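Local structure of beta-glucoside phosphorylase BglX (Unidentified, 5VQE) at residues A[129-134]-A[378-383]; A[411-416]-A[441-446]. The protein probably cleaves beta-glucosides by transferring the glucosyl unit to phosphate, as a phosphorylase of glycoside hydrolase family 3. All blocks are in the same frame, centred on the assembly; numbering follows the deposited sequence.

Both contacts are structural packing, and they share no helix or strand. Interaction 1 sets helix 122-138, within the family 3 N-terminal domain range, against helix 378-391, far along the chain. It is mostly buried and rests on side chains alone, with waters joining its polar groups. Interaction 2 pairs neighbouring parallel strands, 412-419 and 444-447, at one margin of a six-stranded mixed sheet. Its main chains bond directly, the side with Ile413 and Val445 is apolar and buried, and the other mixes Arg412 and His446 with Ile444 and the buried Ile414. The centres of the two contacts lie 34 Å apart, and their nearest atoms are about 18 Å apart.

Interaction 1 (A[129-134]-A[378-383]); sequences GEVCAS and KKHKKW
Val131 meets His380 and Trp383 where two helices pack roughly antiparallel, at a marked slant. Helix 122-138 lies in the range of the TIM-barrel-type N-terminal domain of family 3, and helix 378-391 comes much later in the chain. The short axes are 10.6 Å apart at an angle of 145°.

His380 can be followed outward. Its CB lies 4.1 Å from Val131 CG2. CG is anti to the carbonyl carbon (chi1 -65°), and the ring that follows lays one face against Val131. CG2 stands over that face, offset toward the rim, in a CH-pi contact. ND1 lies near Val131 CG1 and is hydrogen-bonded to Glu135, one turn on from Val131. CE1 has Ser134 OG at the ring edge, 3.6 Å away. NE2 reaches a water that also binds Ser134 OG. The ring is thus gripped at both nitrogens, which probably fixes its rotation.

The same Val131 CG2 touches the edge of the Trp383 ring at CE3, 3.6 Å off. One methyl therefore serves two rings. Glu130 CB lies near CZ3 of the indole. The Glu130 carboxylate turns to Lys185 in a salt bridge and to Trp186 in a hydrogen bond. Lys379 is only a distant countercharge, its NZ 4.4 Å from Glu130 OE1. A water donates to Glu130 OE2 at 2.6 Å and weakly accepts from Lys379 NZ.

Interaction 2 (A[411-416]-A[441-446]); sequences KRIILV and EGFIVH
This is a parallel strand pairing inside a right-handed beta-alpha-beta crossover. Strand 412-419 runs into helix 429-441, and strand 444-447 returns at the margin of a mixed sheet. The paired backbones bond alternately. Ile444 N donates to Lys411 O, and Ile413 N to Ile444 O. His446 N then donates to Ile413 O, and Leu415 N to His446 O at 2.8 Å. That last bond is nearly straight, 171° at the hydrogen.

Gly442 follows the helix with positive phi in a Schellman motif, and Phe443 comes next. With CG1 anti to the carbonyl carbon (chi1 -68°) and the chain extended beyond it, Ile413 carries CD1 over one face of the Phe443 ring, 3.4 Å from CD1 of the phenylalanine. Lys411 O lies at the ring's edge. Leu438 of the helix and Pro407 also touch Phe443. An alanine at Phe443 would probably leave a gap beside Ile413 CD1 and Leu438. Val445 lies side by side with Ile413 and puts CG1 3.8 Å from Leu415 CB.

Arg412, Ile444 and His446 project from the other side of the sheet, with the buried Ile414. Ile444 CG2 lies over a face of the guanidinium, 4.0 Å from NH1. Arg412 NH2 is 3.6 Å from His446 CE1, with the two planes 32° apart, while NE bonds to Asp466 O. A water donates to Ile413 O and binds His446 ND1. The side facing helix 429-441 is thus held by apolar packing; on the other, Arg412 and His446 sit in partly exposed places, while Ile414 stays buried.

Interaction 1 (A[129-134]-A[378-383])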
ATOM      1  N   GLY A 129       2.459 -10.007  -7.040  1.00 10.76           N
ATOM      2  CA  GLY A 129       3.704  -9.336  -7.370  1.00 11.02           C
ATOM      3  C   GLY A 129       4.005  -9.357  -8.857  1.00 12.57           C
ATOM      4  O   GLY A 129       4.472  -8.363  -9.420  1.00 11.17           O
ATOM      5  N   GLU A 130       3.746 -10.490  -9.516  1.00 10.57           N
ATOM      6  CA  GLU A 130       3.942 -10.561 -10.960  1.00 13.89           C
ATOM      7  C   GLU A 130       3.085  -9.535 -11.691  1.00 10.83           C
ATOM      8  O   GLU A 130       3.562  -8.860 -12.608  1.00 12.61           O
ATOM      9  CB  GLU A 130       3.638 -11.972 -11.481  1.00 11.83           C
ATOM     10  CG  GLU A 130       4.722 -12.974 -11.200  1.00 14.75           C
ATOM     11  CD  GLU A 130       4.813 -14.064 -12.263  1.00 21.43           C
ATOM     12  OE1 GLU A 130       4.894 -13.730 -13.460  1.00 21.26           O
ATOM     13  OE2 GLU A 130       4.823 -15.253 -11.897  1.00 22.24           O
ATOM     14  N   VAL A 131       1.812  -9.403 -11.317  1.00 10.79           N
ATOM     15  CA  VAL A 131       0.962  -8.434 -12.008  1.00 13.54           C
ATOM     16  C   VAL A 131       1.498  -7.028 -11.797  1.00 12.18           C
ATOM     17  O   VAL A 131       1.593  -6.229 -12.737  1.00 11.14           O
ATOM     18  CB  VAL A 131      -0.502  -8.543 -11.549  1.00 12.79           C
ATOM     19  CG1 VAL A 131      -1.355  -7.468 -12.235  1.00 11.43           C
ATOM     20  CG2 VAL A 131      -1.050  -9.920 -11.856  1.00 15.04           C
ATOM     21  N   CYS A 132       1.848  -6.698 -10.554  1.00 13.04           N
ATOM     22  CA  CYS A 132       2.359  -5.362 -10.273  1.00 11.72           C
ATOM     23  C   CYS A 132       3.585  -5.062 -11.124  1.00 10.89           C
ATOM     24  O   CYS A 132       3.664  -4.020 -11.785  1.00 10.29           O
ATOM     25  CB  CYS A 132       2.710  -5.226  -8.793  1.00  9.69           C
ATOM     26  SG  CYS A 132       1.337  -5.414  -7.628  1.00 13.69           S
ATOM     27  N   ALA A 133       4.559  -5.964 -11.106  1.00 10.52           N
ATOM     28  CA  ALA A 133       5.822  -5.718 -11.778  1.00  9.45           C
ATOM     29  C   ALA A 133       5.694  -5.893 -13.285  1.00 14.14           C
ATOM     30  O   ALA A 133       6.311  -5.142 -14.055  1.00 12.57           O
ATOM     31  CB  ALA A 133       6.893  -6.645 -11.208  1.00 10.63           C
ATOM     32  N   SER A 134       4.902  -6.872 -13.725  1.00 11.55           N
ATOM     33  CA  SER A 134       4.701  -7.068 -15.155  1.00 12.78           C
ATOM     34  C   SER A 134       4.063  -5.840 -15.786  1.00 12.72           C
ATOM     35  O   SER A 134       4.544  -5.329 -16.807  1.00 12.76           O
ATOM     36  CB  SER A 134       3.842  -8.308 -15.402  1.00 14.49           C
ATOM     37  OG  SER A 134       3.617  -8.476 -16.786  1.00 20.69           O
ATOM     38  N   LYS A 378      -5.389 -11.506 -20.228  1.00 16.11           N
ATOM     39  CA  LYS A 378      -6.280 -12.562 -19.764  1.00 17.72           C
ATOM     40  C   LYS A 378      -5.681 -13.289 -18.566  1.00 16.40           C
ATOM     41  O   LYS A 378      -6.394 -13.615 -17.609  1.00 16.09           O
ATOM     42  CB  LYS A 378      -6.573 -13.547 -20.903  1.00 16.72           C
ATOM     43  N   LYS A 379      -4.371 -13.538 -18.599  1.00 17.68           N
ATOM     44  CA  LYS A 379      -3.695 -14.191 -17.479  1.00 19.06           C
ATOM     45  C   LYS A 379      -3.907 -13.415 -16.182  1.00 15.79           C
ATOM     46  O   LYS A 379      -4.238 -13.996 -15.141  1.00 16.24           O
ATOM     47  CB  LYS A 379      -2.200 -14.326 -17.797  1.00 19.85           C
ATOM     48  CG  LYS A 379      -1.355 -15.005 -16.729  1.00 21.62           C
ATOM     49  CD  LYS A 379       0.146 -14.820 -17.016  1.00 27.06           C
ATOM     50  CE  LYS A 379       0.934 -16.093 -16.735  1.00 40.78           C
ATOM     51  NZ  LYS A 379       2.376 -15.842 -16.424  1.00 42.13           N
ATOM     52  N   HIS A 380      -3.721 -12.094 -16.226  1.00 17.91           N
ATOM     53  CA  HIS A 380      -3.835 -11.295 -15.012  1.00 16.31           C
ATOM     54  C   HIS A 380      -5.273 -11.254 -14.509  1.00 18.04           C
ATOM     55  O   HIS A 380      -5.516 -11.370 -13.302  1.00 17.47           O
ATOM     56  CB  HIS A 380      -3.311  -9.886 -15.264  1.00 13.92           C
ATOM     57  CG  HIS A 380      -1.844  -9.840 -15.561  1.00 14.75           C
ATOM     58  ND1 HIS A 380      -1.187  -8.678 -15.903  1.00 16.90           N
ATOM     59  CD2 HIS A 380      -0.908 -10.817 -15.562  1.00 18.99           C
ATOM     60  CE1 HIS A 380       0.091  -8.944 -16.106  1.00 14.37           C
ATOM     61  NE2 HIS A 380       0.287 -10.233 -15.905  1.00 14.93           N
ATOM     62  N   LYS A 381      -6.240 -11.103 -15.419  1.00 18.94           N
ATOM     63  CA  LYS A 381      -7.641 -11.117 -15.014  1.00 18.90           C
ATOM     64  C   LYS A 381      -8.017 -12.465 -14.418  1.00 18.06           C
ATOM     65  O   LYS A 381      -8.790 -12.535 -13.455  1.00 18.02           O
ATOM     66  CB  LYS A 381      -8.532 -10.789 -16.210  1.00 20.83           C
ATOM     67  CG  LYS A 381      -8.287  -9.407 -16.806  1.00 22.13           C
ATOM     68  N   LYS A 382      -7.462 -13.547 -14.974  1.00 18.88           N
ATOM     69  CA  LYS A 382      -7.724 -14.885 -14.459  1.00 18.67           C
ATOM     70  C   LYS A 382      -7.225 -15.040 -13.025  1.00 18.24           C
ATOM     71  O   LYS A 382      -7.918 -15.610 -12.176  1.00 16.25           O
ATOM     72  CB  LYS A 382      -7.062 -15.917 -15.373  1.00 20.07           C
ATOM     73  CG  LYS A 382      -7.193 -17.359 -14.914  1.00 24.78           C
ATOM     74  CD  LYS A 382      -6.597 -18.322 -15.946  1.00 28.80           C
ATOM     75  N   TRP A 383      -6.021 -14.548 -12.739  1.00 15.51           N
ATOM     76  CA  TRP A 383      -5.494 -14.621 -11.379  1.00 15.79           C
ATOM     77  C   TRP A 383      -6.367 -13.843 -10.403  1.00 15.68           C
ATOM     78  O   TRP A 383      -6.559 -14.269  -9.259  1.00 14.99           O
ATOM     79  CB  TRP A 383      -4.062 -14.086 -11.339  1.00 17.59           C
ATOM     80  CG  TRP A 383      -3.031 -15.018 -11.886  1.00 18.08           C
ATOM     81  CD1 TRP A 383      -3.144 -16.365 -12.047  1.00 20.83           C
ATOM     82  CD2 TRP A 383      -1.716 -14.667 -12.343  1.00 17.69           C
ATOM     83  NE1 TRP A 383      -1.980 -16.877 -12.578  1.00 20.48           N
ATOM     84  CE2 TRP A 383      -1.091 -15.854 -12.768  1.00 19.89           C
ATOM     85  CE3 TRP A 383      -1.013 -13.465 -12.438  1.00 13.84           C
ATOM     86  CZ2 TRP A 383       0.203 -15.873 -13.275  1.00 21.47           C
ATOM     87  CZ3 TRP A 383       0.264 -13.484 -12.935  1.00 16.53           C
ATOM     88  CH2 TRP A 383       0.863 -14.680 -13.354  1.00 23.00           C
TER
HETATM   89  O   HOH W   1       3.745 -17.022 -13.428  1.00 29.65           O
HETATM   90  O   HOH W   2       2.752 -11.033 -17.111  1.00 19.68           O

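Interaction 2 (A[411-416]-A[441-446])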
ATOM      1  N   LYS A 411     -37.587 -13.136  -2.193  1.00 21.82           N
ATOM      2  CA  LYS A 411     -37.728 -12.505  -3.505  1.00 21.25           C
ATOM      3  C   LYS A 411     -37.305 -11.039  -3.473  1.00 21.75           C
ATOM      4  O   LYS A 411     -36.580 -10.576  -4.362  1.00 20.52           O
ATOM      5  CB  LYS A 411     -39.173 -12.636  -3.998  1.00 20.21           C
ATOM      6  CG  LYS A 411     -39.452 -11.983  -5.350  1.00 22.65           C
ATOM      7  CD  LYS A 411     -38.715 -12.657  -6.513  1.00 27.22           C
ATOM      8  CE  LYS A 411     -39.032 -14.142  -6.604  1.00 30.88           C
ATOM      9  NZ  LYS A 411     -40.483 -14.445  -6.384  1.00 31.20           N
ATOM     10  N   ARG A 412     -37.762 -10.283  -2.477  1.00 20.06           N
ATOM     11  CA  ARG A 412     -37.587  -8.835  -2.466  1.00 17.87           C
ATOM     12  C   ARG A 412     -36.421  -8.455  -1.556  1.00 15.56           C
ATOM     13  O   ARG A 412     -36.414  -8.788  -0.367  1.00 18.29           O
ATOM     14  CB  ARG A 412     -38.876  -8.144  -2.029  1.00 18.98           C
ATOM     15  CG  ARG A 412     -40.044  -8.405  -2.974  1.00 18.54           C
ATOM     16  CD  ARG A 412     -41.269  -7.586  -2.592  1.00 19.90           C
ATOM     17  NE  ARG A 412     -41.015  -6.156  -2.733  1.00 18.39           N
ATOM     18  CZ  ARG A 412     -41.186  -5.461  -3.853  1.00 21.63           C
ATOM     19  NH1 ARG A 412     -41.629  -6.054  -4.957  1.00 21.62           N
ATOM     20  NH2 ARG A 412     -40.906  -4.167  -3.867  1.00 21.63           N
ATOM     21  N   ILE A 413     -35.444  -7.754  -2.121  1.00 14.85           N
ATOM     22  CA  ILE A 413     -34.211  -7.403  -1.431  1.00 17.00           C
ATOM     23  C   ILE A 413     -34.080  -5.886  -1.418  1.00 18.03           C
ATOM     24  O   ILE A 413     -34.305  -5.225  -2.437  1.00 17.22           O
ATOM     25  CB  ILE A 413     -32.979  -8.045  -2.106  1.00 18.42           C
ATOM     26  CG1 ILE A 413     -33.004  -9.563  -1.927  1.00 20.33           C
ATOM     27  CG2 ILE A 413     -31.682  -7.458  -1.537  1.00 16.85           C
ATOM     28  CD1 ILE A 413     -31.916 -10.287  -2.697  1.00 18.95           C
ATOM     29  N   ILE A 414     -33.708  -5.342  -0.266  1.00 13.39           N
ATOM     30  CA  ILE A 414     -33.284  -3.953  -0.161  1.00 15.96           C
ATOM     31  C   ILE A 414     -31.773  -3.958  -0.035  1.00 14.68           C
ATOM     32  O   ILE A 414     -31.224  -4.581   0.883  1.00 15.50           O
ATOM     33  CB  ILE A 414     -33.937  -3.236   1.033  1.00 20.15           C
ATOM     34  CG1 ILE A 414     -35.433  -3.024   0.782  1.00 21.09           C
ATOM     35  CG2 ILE A 414     -33.270  -1.886   1.263  1.00 15.54           C
ATOM     36  CD1 ILE A 414     -36.185  -2.427   1.990  1.00 24.17           C
ATOM     37  N   LEU A 415     -31.101  -3.262  -0.948  1.00 15.69           N
ATOM     38  CA  LEU A 415     -29.647  -3.207  -0.988  1.00 16.51           C
ATOM     39  C   LEU A 415     -29.201  -1.878  -0.396  1.00 16.99           C
ATOM     40  O   LEU A 415     -29.633  -0.816  -0.854  1.00 16.63           O
ATOM     41  CB  LEU A 415     -29.129  -3.357  -2.418  1.00 14.46           C
ATOM     42  CG  LEU A 415     -27.610  -3.397  -2.628  1.00 15.35           C
ATOM     43  CD1 LEU A 415     -26.982  -4.529  -1.838  1.00 18.36           C
ATOM     44  CD2 LEU A 415     -27.285  -3.539  -4.116  1.00 19.35           C
ATOM     45  N   VAL A 416     -28.345  -1.947   0.617  1.00 16.97           N
ATOM     46  CA  VAL A 416     -27.940  -0.786   1.401  1.00 15.89           C
ATOM     47  C   VAL A 416     -26.452  -0.600   1.177  1.00 13.99           C
ATOM     48  O   VAL A 416     -25.638  -1.414   1.634  1.00 14.14           O
ATOM     49  CB  VAL A 416     -28.252  -0.954   2.892  1.00 16.43           C
ATOM     50  CG1 VAL A 416     -27.918   0.322   3.644  1.00 18.95           C
ATOM     51  CG2 VAL A 416     -29.700  -1.327   3.092  1.00 17.66           C
ATOM     52  N   GLU A 441     -30.232 -13.132 -11.286  1.00 20.07           N
ATOM     53  CA  GLU A 441     -30.586 -14.382 -10.621  1.00 22.77           C
ATOM     54  C   GLU A 441     -32.086 -14.540 -10.395  1.00 23.97           C
ATOM     55  O   GLU A 441     -32.527 -15.649 -10.072  1.00 23.52           O
ATOM     56  CB  GLU A 441     -29.877 -14.487  -9.264  1.00 22.26           C
ATOM     57  CG  GLU A 441     -28.357 -14.516  -9.327  1.00 24.13           C
ATOM     58  CD  GLU A 441     -27.807 -15.749 -10.029  1.00 27.90           C
ATOM     59  OE1 GLU A 441     -28.382 -16.850  -9.868  1.00 24.44           O
ATOM     60  OE2 GLU A 441     -26.791 -15.606 -10.739  1.00 21.90           O
ATOM     61  N   GLY A 442     -32.869 -13.468 -10.525  1.00 22.53           N
ATOM     62  CA  GLY A 442     -34.298 -13.513 -10.271  1.00 22.95           C
ATOM     63  C   GLY A 442     -34.753 -12.750  -9.044  1.00 24.46           C
ATOM     64  O   GLY A 442     -35.946 -12.785  -8.723  1.00 17.96           O
ATOM     65  N   PHE A 443     -33.857 -12.067  -8.339  1.00 21.85           N
ATOM     66  CA  PHE A 443     -34.278 -11.247  -7.213  1.00 20.67           C
ATOM     67  C   PHE A 443     -34.816  -9.903  -7.692  1.00 18.65           C
ATOM     68  O   PHE A 443     -34.383  -9.357  -8.713  1.00 21.09           O
ATOM     69  CB  PHE A 443     -33.115 -11.006  -6.246  1.00 19.88           C
ATOM     70  CG  PHE A 443     -32.616 -12.250  -5.565  1.00 20.08           C
ATOM     71  CD1 PHE A 443     -33.328 -12.822  -4.527  1.00 17.56           C
ATOM     72  CD2 PHE A 443     -31.426 -12.839  -5.955  1.00 20.14           C
ATOM     73  CE1 PHE A 443     -32.864 -13.960  -3.897  1.00 22.45           C
ATOM     74  CE2 PHE A 443     -30.962 -13.979  -5.324  1.00 21.86           C
ATOM     75  CZ  PHE A 443     -31.677 -14.534  -4.299  1.00 19.14           C
ATOM     76  N   ILE A 444     -35.774  -9.369  -6.938  1.00 18.86           N
ATOM     77  CA  ILE A 444     -36.175  -7.975  -7.067  1.00 16.39           C
ATOM     78  C   ILE A 444     -35.377  -7.181  -6.045  1.00 19.46           C
ATOM     79  O   ILE A 444     -35.381  -7.511  -4.854  1.00 18.60           O
ATOM     80  CB  ILE A 444     -37.688  -7.810  -6.859  1.00 18.04           C
ATOM     81  CG1 ILE A 444     -38.438  -8.481  -8.013  1.00 22.21           C
ATOM     82  CG2 ILE A 444     -38.058  -6.340  -6.750  1.00 20.16           C
ATOM     83  CD1 ILE A 444     -39.927  -8.544  -7.825  1.00 25.20           C
ATOM     84  N   VAL A 445     -34.665  -6.158  -6.509  1.00 16.29           N
ATOM     85  CA  VAL A 445     -33.696  -5.445  -5.682  1.00 17.28           C
ATOM     86  C   VAL A 445     -33.914  -3.950  -5.835  1.00 20.00           C
ATOM     87  O   VAL A 445     -33.785  -3.412  -6.942  1.00 21.83           O
ATOM     88  CB  VAL A 445     -32.249  -5.806  -6.052  1.00 20.96           C
ATOM     89  CG1 VAL A 445     -31.272  -5.201  -5.027  1.00 19.16           C
ATOM     90  CG2 VAL A 445     -32.075  -7.308  -6.118  1.00 17.42           C
ATOM     91  N   HIS A 446     -34.220  -3.278  -4.724  1.00 16.99           N
ATOM     92  CA  HIS A 446     -34.271  -1.826  -4.669  1.00 14.30           C
ATOM     93  C   HIS A 446     -33.174  -1.306  -3.752  1.00 17.74           C
ATOM     94  O   HIS A 446     -32.787  -1.968  -2.784  1.00 16.67           O
ATOM     95  CB  HIS A 446     -35.618  -1.315  -4.144  1.00 18.52           C
ATOM     96  CG  HIS A 446     -36.772  -1.578  -5.057  1.00 18.47           C
ATOM     97  ND1 HIS A 446     -37.444  -2.780  -5.078  1.00 22.72           N
ATOM     98  CD2 HIS A 446     -37.380  -0.790  -5.974  1.00 22.49           C
ATOM     99  CE1 HIS A 446     -38.417  -2.721  -5.972  1.00 21.18           C
ATOM    100  NE2 HIS A 446     -38.397  -1.525  -6.529  1.00 23.88           N
TER
HETATM  101  O   HOH W   3     -37.023  -4.989  -3.394  1.00 20.24           O